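Local coordinates for GAF domain/HD domain protein (Geobacter sulfurreducens, PDB 3EEA) that is of unknown function but may have phosphatase activity as a full-length protein, this chain being its GAF domain, a module typically used for binding small ligands, at residues G53-A56 / S57-P60; P73-K76 / S77-R80; L96-K99 / L100-L103. All coordinates share one frame; numbering follows the deposited sequence.

Contact 1 of 3, residues G53-A56 / S57-P60; sequences GLPA and SFLP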
# COMPACT_ATOMS: atom_id res chain seq x y z
N GLY A 53 3.46 -7.33 -16.62
CA GLY A 53 4.34 -8.46 -16.77
C GLY A 53 3.94 -9.60 -17.67
O GLY A 53 4.63 -10.62 -17.68
N LEU A 54 2.83 -9.51 -18.39
CA LEU A 54 2.45 -10.62 -19.26
C LEU A 54 3.45 -10.65 -20.44
O LEU A 54 3.89 -9.59 -20.87
CB LEU A 54 1.05 -10.42 -19.86
CG LEU A 54 -0.17 -10.63 -19.01
CD1 LEU A 54 -1.45 -10.22 -19.77
CD2 LEU A 54 -0.24 -12.07 -18.54
N PRO A 55 3.77 -11.84 -20.94
CA PRO A 55 4.51 -11.90 -22.20
C PRO A 55 3.71 -11.19 -23.27
O PRO A 55 2.49 -11.33 -23.32
CB PRO A 55 4.59 -13.40 -22.50
CG PRO A 55 4.36 -14.06 -21.25
CD PRO A 55 3.47 -13.18 -20.43
N ALA A 56 4.41 -10.42 -24.10
CA ALA A 56 3.79 -9.54 -25.08
C ALA A 56 2.77 -10.25 -25.98
O ALA A 56 1.74 -9.66 -26.35
CB ALA A 56 4.87 -8.87 -25.94
N SER A 57 3.06 -11.51 -26.33
CA SER A 57 2.14 -12.26 -27.17
C SER A 57 0.78 -12.49 -26.49
O SER A 57 -0.21 -12.65 -27.18
CB SER A 57 2.73 -13.61 -27.57
OG SER A 57 2.94 -14.44 -26.45
N PHE A 58 0.73 -12.47 -25.16
CA PHE A 58 -0.54 -12.71 -24.46
C PHE A 58 -1.34 -11.43 -24.14
O PHE A 58 -2.49 -11.48 -23.69
CB PHE A 58 -0.31 -13.55 -23.21
CG PHE A 58 0.09 -14.96 -23.51
CD1 PHE A 58 -0.82 -15.85 -24.09
CD2 PHE A 58 1.38 -15.41 -23.23
CE1 PHE A 58 -0.46 -17.16 -24.38
CE2 PHE A 58 1.76 -16.73 -23.51
CZ PHE A 58 0.83 -17.61 -24.08
N LEU A 59 -0.77 -10.27 -24.42
CA LEU A 59 -1.47 -9.03 -24.15
C LEU A 59 -2.79 -8.89 -24.94
O LEU A 59 -3.79 -8.51 -24.36
CB LEU A 59 -0.55 -7.84 -24.36
CG LEU A 59 -0.96 -6.52 -23.74
CD1 LEU A 59 -1.09 -6.64 -22.19
CD2 LEU A 59 0.09 -5.47 -24.19
N PRO A 60 -2.81 -9.22 -26.26
CA PRO A 60 -4.11 -9.19 -26.97
C PRO A 60 -5.14 -10.16 -26.40
O PRO A 60 -6.32 -9.87 -26.41
CB PRO A 60 -3.77 -9.62 -28.40
CG PRO A 60 -2.29 -9.49 -28.52
CD PRO A 60 -1.68 -9.53 -27.16

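Contact 2 of 3, residues P73-K76 / S77-R80; sequences PLLK and SMLR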
# COMPACT_ATOMS: atom_id res chain seq x y z
N PRO A 73 -15.48 -22.49 -12.98
CA PRO A 73 -15.84 -22.80 -11.58
C PRO A 73 -15.01 -22.13 -10.48
O PRO A 73 -15.57 -21.71 -9.46
CB PRO A 73 -15.73 -24.33 -11.51
CG PRO A 73 -16.06 -24.81 -12.90
CD PRO A 73 -15.47 -23.71 -13.83
N LEU A 74 -13.70 -21.98 -10.67
CA LEU A 74 -12.85 -21.28 -9.68
C LEU A 74 -13.37 -19.88 -9.38
O LEU A 74 -13.34 -19.40 -8.20
CB LEU A 74 -11.41 -21.15 -10.19
CG LEU A 74 -10.35 -20.65 -9.20
CD1 LEU A 74 -9.91 -21.77 -8.28
CD2 LEU A 74 -9.14 -20.05 -9.93
N LEU A 75 -13.83 -19.22 -10.43
CA LEU A 75 -14.26 -17.85 -10.37
C LEU A 75 -15.60 -17.77 -9.75
O LEU A 75 -15.90 -16.83 -9.00
CB LEU A 75 -14.32 -17.25 -11.77
CG LEU A 75 -14.13 -15.75 -11.90
CD1 LEU A 75 -12.89 -15.27 -11.14
CD2 LEU A 75 -14.09 -15.35 -13.38
N LYS A 76 -16.45 -18.74 -10.05
CA LYS A 76 -17.74 -18.76 -9.40
C LYS A 76 -17.57 -18.96 -7.90
O LYS A 76 -18.27 -18.35 -7.11
CB LYS A 76 -18.66 -19.82 -9.98
CG LYS A 76 -20.04 -19.79 -9.38
CD LYS A 76 -21.00 -20.65 -10.18
CE LYS A 76 -22.17 -21.04 -9.33
NZ LYS A 76 -21.84 -22.22 -8.43
N SER A 77 -16.65 -19.83 -7.50
CA SER A 77 -16.35 -20.06 -6.07
C SER A 77 -15.79 -18.84 -5.39
O SER A 77 -16.21 -18.48 -4.26
CB SER A 77 -15.36 -21.22 -5.90
OG SER A 77 -16.05 -22.42 -6.31
N MET A 78 -14.82 -18.21 -6.05
CA MET A 78 -14.24 -16.96 -5.49
C MET A 78 -15.36 -15.95 -5.23
O MET A 78 -15.44 -15.31 -4.18
CB MET A 78 -13.22 -16.35 -6.48
CG MET A 78 -12.39 -15.17 -5.96
SD MET A 78 -11.59 -14.15 -7.27
CE MET A 78 -13.06 -13.34 -7.99
N LEU A 79 -16.20 -15.74 -6.25
CA LEU A 79 -17.29 -14.78 -6.18
C LEU A 79 -18.35 -15.09 -5.09
O LEU A 79 -18.74 -14.19 -4.31
CB LEU A 79 -17.96 -14.69 -7.53
CG LEU A 79 -19.10 -13.71 -7.74
CD1 LEU A 79 -18.49 -12.30 -7.73
CD2 LEU A 79 -19.88 -13.97 -9.10
N ARG A 80 -18.78 -16.36 -5.02
CA ARG A 80 -19.80 -16.78 -4.07
C ARG A 80 -19.30 -16.65 -2.62
O ARG A 80 -20.04 -16.17 -1.74
CB ARG A 80 -20.18 -18.24 -4.32
CG ARG A 80 -21.01 -18.48 -5.53
CD ARG A 80 -22.46 -18.33 -5.19
NE ARG A 80 -23.35 -18.62 -6.31
CZ ARG A 80 -23.85 -17.74 -7.16
NH1 ARG A 80 -23.51 -16.46 -7.10
NH2 ARG A 80 -24.68 -18.17 -8.10

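Contact 3 of 3, residues L96-K99 / L100-L103; sequences LTPK and LRKL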
# COMPACT_ATOMS: atom_id res chain seq x y z
N LEU A 96 -10.93 -24.97 -13.86
CA LEU A 96 -10.67 -24.09 -14.96
C LEU A 96 -11.26 -24.68 -16.24
O LEU A 96 -11.59 -25.85 -16.31
CB LEU A 96 -9.15 -23.95 -15.13
CG LEU A 96 -8.38 -22.91 -14.31
CD1 LEU A 96 -9.20 -22.31 -13.23
CD2 LEU A 96 -7.15 -23.54 -13.78
N THR A 97 -11.38 -23.82 -17.22
CA THR A 97 -11.58 -24.15 -18.61
C THR A 97 -10.36 -24.93 -19.23
O THR A 97 -9.21 -24.73 -18.82
CB THR A 97 -11.78 -22.77 -19.29
OG1 THR A 97 -13.18 -22.51 -19.45
CG2 THR A 97 -11.09 -22.67 -20.57
N PRO A 98 -10.61 -25.82 -20.22
CA PRO A 98 -9.48 -26.39 -20.97
C PRO A 98 -8.51 -25.33 -21.50
O PRO A 98 -7.29 -25.49 -21.37
CB PRO A 98 -10.17 -27.10 -22.15
CG PRO A 98 -11.47 -27.55 -21.57
CD PRO A 98 -11.87 -26.53 -20.54
N LYS A 99 -9.04 -24.26 -22.10
CA LYS A 99 -8.22 -23.13 -22.56
C LYS A 99 -7.30 -22.62 -21.42
O LYS A 99 -6.09 -22.44 -21.63
CB LYS A 99 -9.11 -22.00 -23.14
CG LYS A 99 -8.40 -20.64 -23.35
CD LYS A 99 -9.00 -19.74 -24.46
CE LYS A 99 -10.52 -19.43 -24.31
NZ LYS A 99 -10.88 -18.42 -23.23
N LEU A 100 -7.87 -22.44 -20.23
CA LEU A 100 -7.12 -21.83 -19.11
C LEU A 100 -6.10 -22.79 -18.50
O LEU A 100 -4.99 -22.37 -18.17
CB LEU A 100 -8.08 -21.30 -18.03
CG LEU A 100 -8.81 -20.02 -18.45
CD1 LEU A 100 -9.99 -19.67 -17.53
CD2 LEU A 100 -7.83 -18.83 -18.54
N ARG A 101 -6.46 -24.08 -18.39
CA ARG A 101 -5.50 -25.10 -17.93
C ARG A 101 -4.20 -25.08 -18.77
O ARG A 101 -3.10 -25.22 -18.24
CB ARG A 101 -6.10 -26.50 -17.98
CG ARG A 101 -7.17 -26.75 -16.96
CD ARG A 101 -7.63 -28.19 -17.00
NE ARG A 101 -9.06 -28.28 -16.66
CZ ARG A 101 -10.04 -28.60 -17.51
NH1 ARG A 101 -9.79 -28.92 -18.79
NH2 ARG A 101 -11.30 -28.63 -17.08
N LYS A 102 -4.34 -24.89 -20.08
CA LYS A 102 -3.19 -24.91 -20.95
C LYS A 102 -2.41 -23.64 -20.78
O LYS A 102 -1.19 -23.68 -20.61
CB LYS A 102 -3.60 -25.11 -22.41
CG LYS A 102 -4.14 -26.50 -22.71
CD LYS A 102 -4.20 -26.78 -24.22
CE LYS A 102 -5.27 -25.92 -24.96
NZ LYS A 102 -6.69 -26.33 -24.68
N LEU A 103 -3.12 -22.51 -20.81
CA LEU A 103 -2.47 -21.22 -20.68
C LEU A 103 -1.65 -21.10 -19.39
O LEU A 103 -0.54 -20.58 -19.43
CB LEU A 103 -3.49 -20.07 -20.80
CG LEU A 103 -3.71 -19.53 -22.21
CD1 LEU A 103 -3.64 -20.64 -23.27
CD2 LEU A 103 -5.03 -18.73 -22.28

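Contact 1 of 3, residues G53-A56 / S57-P60
Ser57 and Pro55 come together in the tight turn that follows strand 46-52, the serine OG standing 4.4 Å from Pro55 CB. The small serine suits such an exposed bend. Its OG also lies over one face of the neighbouring Phe58 ring, offset toward the rim.

At Phe58 the chain turns back on itself: Phe58 N donates to Pro55 O at 2.8 Å, from above the carbonyl plane. The side chain leaves beside its own backbone N (chi1 -69°), which brings CD2 against the proline ring, 3.8 Å from Pro55 CG. The proline carbon meets the edge of the aromatic ring, near its plane, so this is an apolar edge contact rather than a stack.

Leu59 makes the next bond of the same kind, Leu59 N to Ala56 O at 3.2 Å, again well out of the carbonyl plane. With CG anti to the backbone N (chi1 -162°), its CD1 reaches 4.3 Å from Leu54 CD1, a loose touch between two branched leucine ends.

Pro60 brings its ring carbon CD within 3.5 Å of Ala56 O. Having no N-H to offer, a proline costs little here, in the first turn of helix 59-64.

Two overlapping type I beta turns, Pro55-Phe58 and Ala56-Leu59, thus lead the chain from strand 46-52 into helix 59-64. Leu54, Pro55 and Phe58 also line a pocket holding a polyether, probably from the crystallisation liquor; an apolar pocket of this sort is consistent with the ligand-binding cavity of a GAF domain.

Contact 2 of 3, residues P73-K76 / S77-R80
Ser77 and Pro73 meet one helical turn apart, and their bond opens a regular alpha-helical ladder. Ser77 N gives a hydrogen bond to Pro73 O at 2.9 Å, and the same spacing of four residues joins Met78 N to Leu74 O, Leu79 N to Leu75 O and Arg80 N to Lys76 O. Pro73, which lacks an N-H, fits the start of the helix, where it still contributes its carbonyl. That oxygen takes a second, weak bond from Ser77 OG at 3.3 Å, because the hydroxyl lies beside its own backbone N (chi1 -67°), which turns it toward the carbonyl of the preceding turn.

The apolar contact is between Leu75 and Met78, side by side and pointing the same way. A bend at the end of the methionine (chi3 71°) brings CE to 3.7 Å from Leu75 CD1.

On the exposed side two cationic chains cross: Lys76 CE lies 4.0 Å from Arg80 NH2, while Lys76 NZ and Arg80 NE are 4.4 Å apart, a probably mild repulsion.

Helix 73-81 is thus amphipathic: Lys76 and Arg80 are on the exposed side, while Leu75 and Met78 pack on Phe46 of strand 46-52 and on strand 119-129, and Leu74 on strand 85-87.

Contact 3 of 3, residues L96-K99 / L100-L103
Leu96 and Arg101 meet at the start of helix 98-103, an N-terminal helix end with Thr97 in the N-cap position and Pro98 first in the helix. Leu96 CB rests 3.9 Å from Arg101 CG, and Leu96 CG packs 4.1 Å from Leu100 CB, the two leucines crossing at about a right angle. A leucine suits this buried place, where it also faces the polyether pocket.

Thr97 makes no cap with its hydroxyl, and its backbone N is buried without a partner. Its apolar side does the work instead: Thr97 CB touches Leu100 CD1 at 4.0 Å. Its carbonyl receives Arg101 N at 2.9 Å, in a bond almost in line with the C=O.

Pro98, whose missing N-H is no loss in a first helical turn, lies alongside Arg101, with CG 3.5 Å from the arginine NH1. The guanidinium is spread over the Thr97-Pro98 peptide, Thr97 C lying above the centre of one face, and Arg101 NE is fixed by a hydrogen bond to Ser93 O. A leucine in place of Arg101 would probably leave Ser93 O without this donor and uncover the peptide beneath the planar group. Pro98 O accepts Lys102 N, and Lys102 NZ curls back to the same oxygen in a weak bond, its chain bent twice near the end (chi3 -69°, chi4 -72°).

Lys99 is exposed, as befits a long charged chain, and its aliphatic part runs beside Leu103, which also borders the pocket: Lys99 CG comes to 4.0 Å from Leu103 CD2, while Lys99 O accepts Leu103 N at 3.1 Å.

The three contacts follow one another along the chain, all within the GAF domain and all in the part that runs from strand 46-52 to strand 107-116. Contact 1 leads into helix 59-64, contact 2 is within helix 73-81, and contact 3 opens helix 98-103. The centres of contacts 1 and 2 are about 25 Å apart, those of contacts 1 and 3 about 16 Å, and those of contacts 2 and 3 about 15 Å. Only the last pair touches, through Leu74 CB and Leu96 CD1 at 3.9 Å. Each nevertheless supplies apolar residues to one pocket that holds a polyether, so segments separated in sequence jointly build what may be the domain's ligand site.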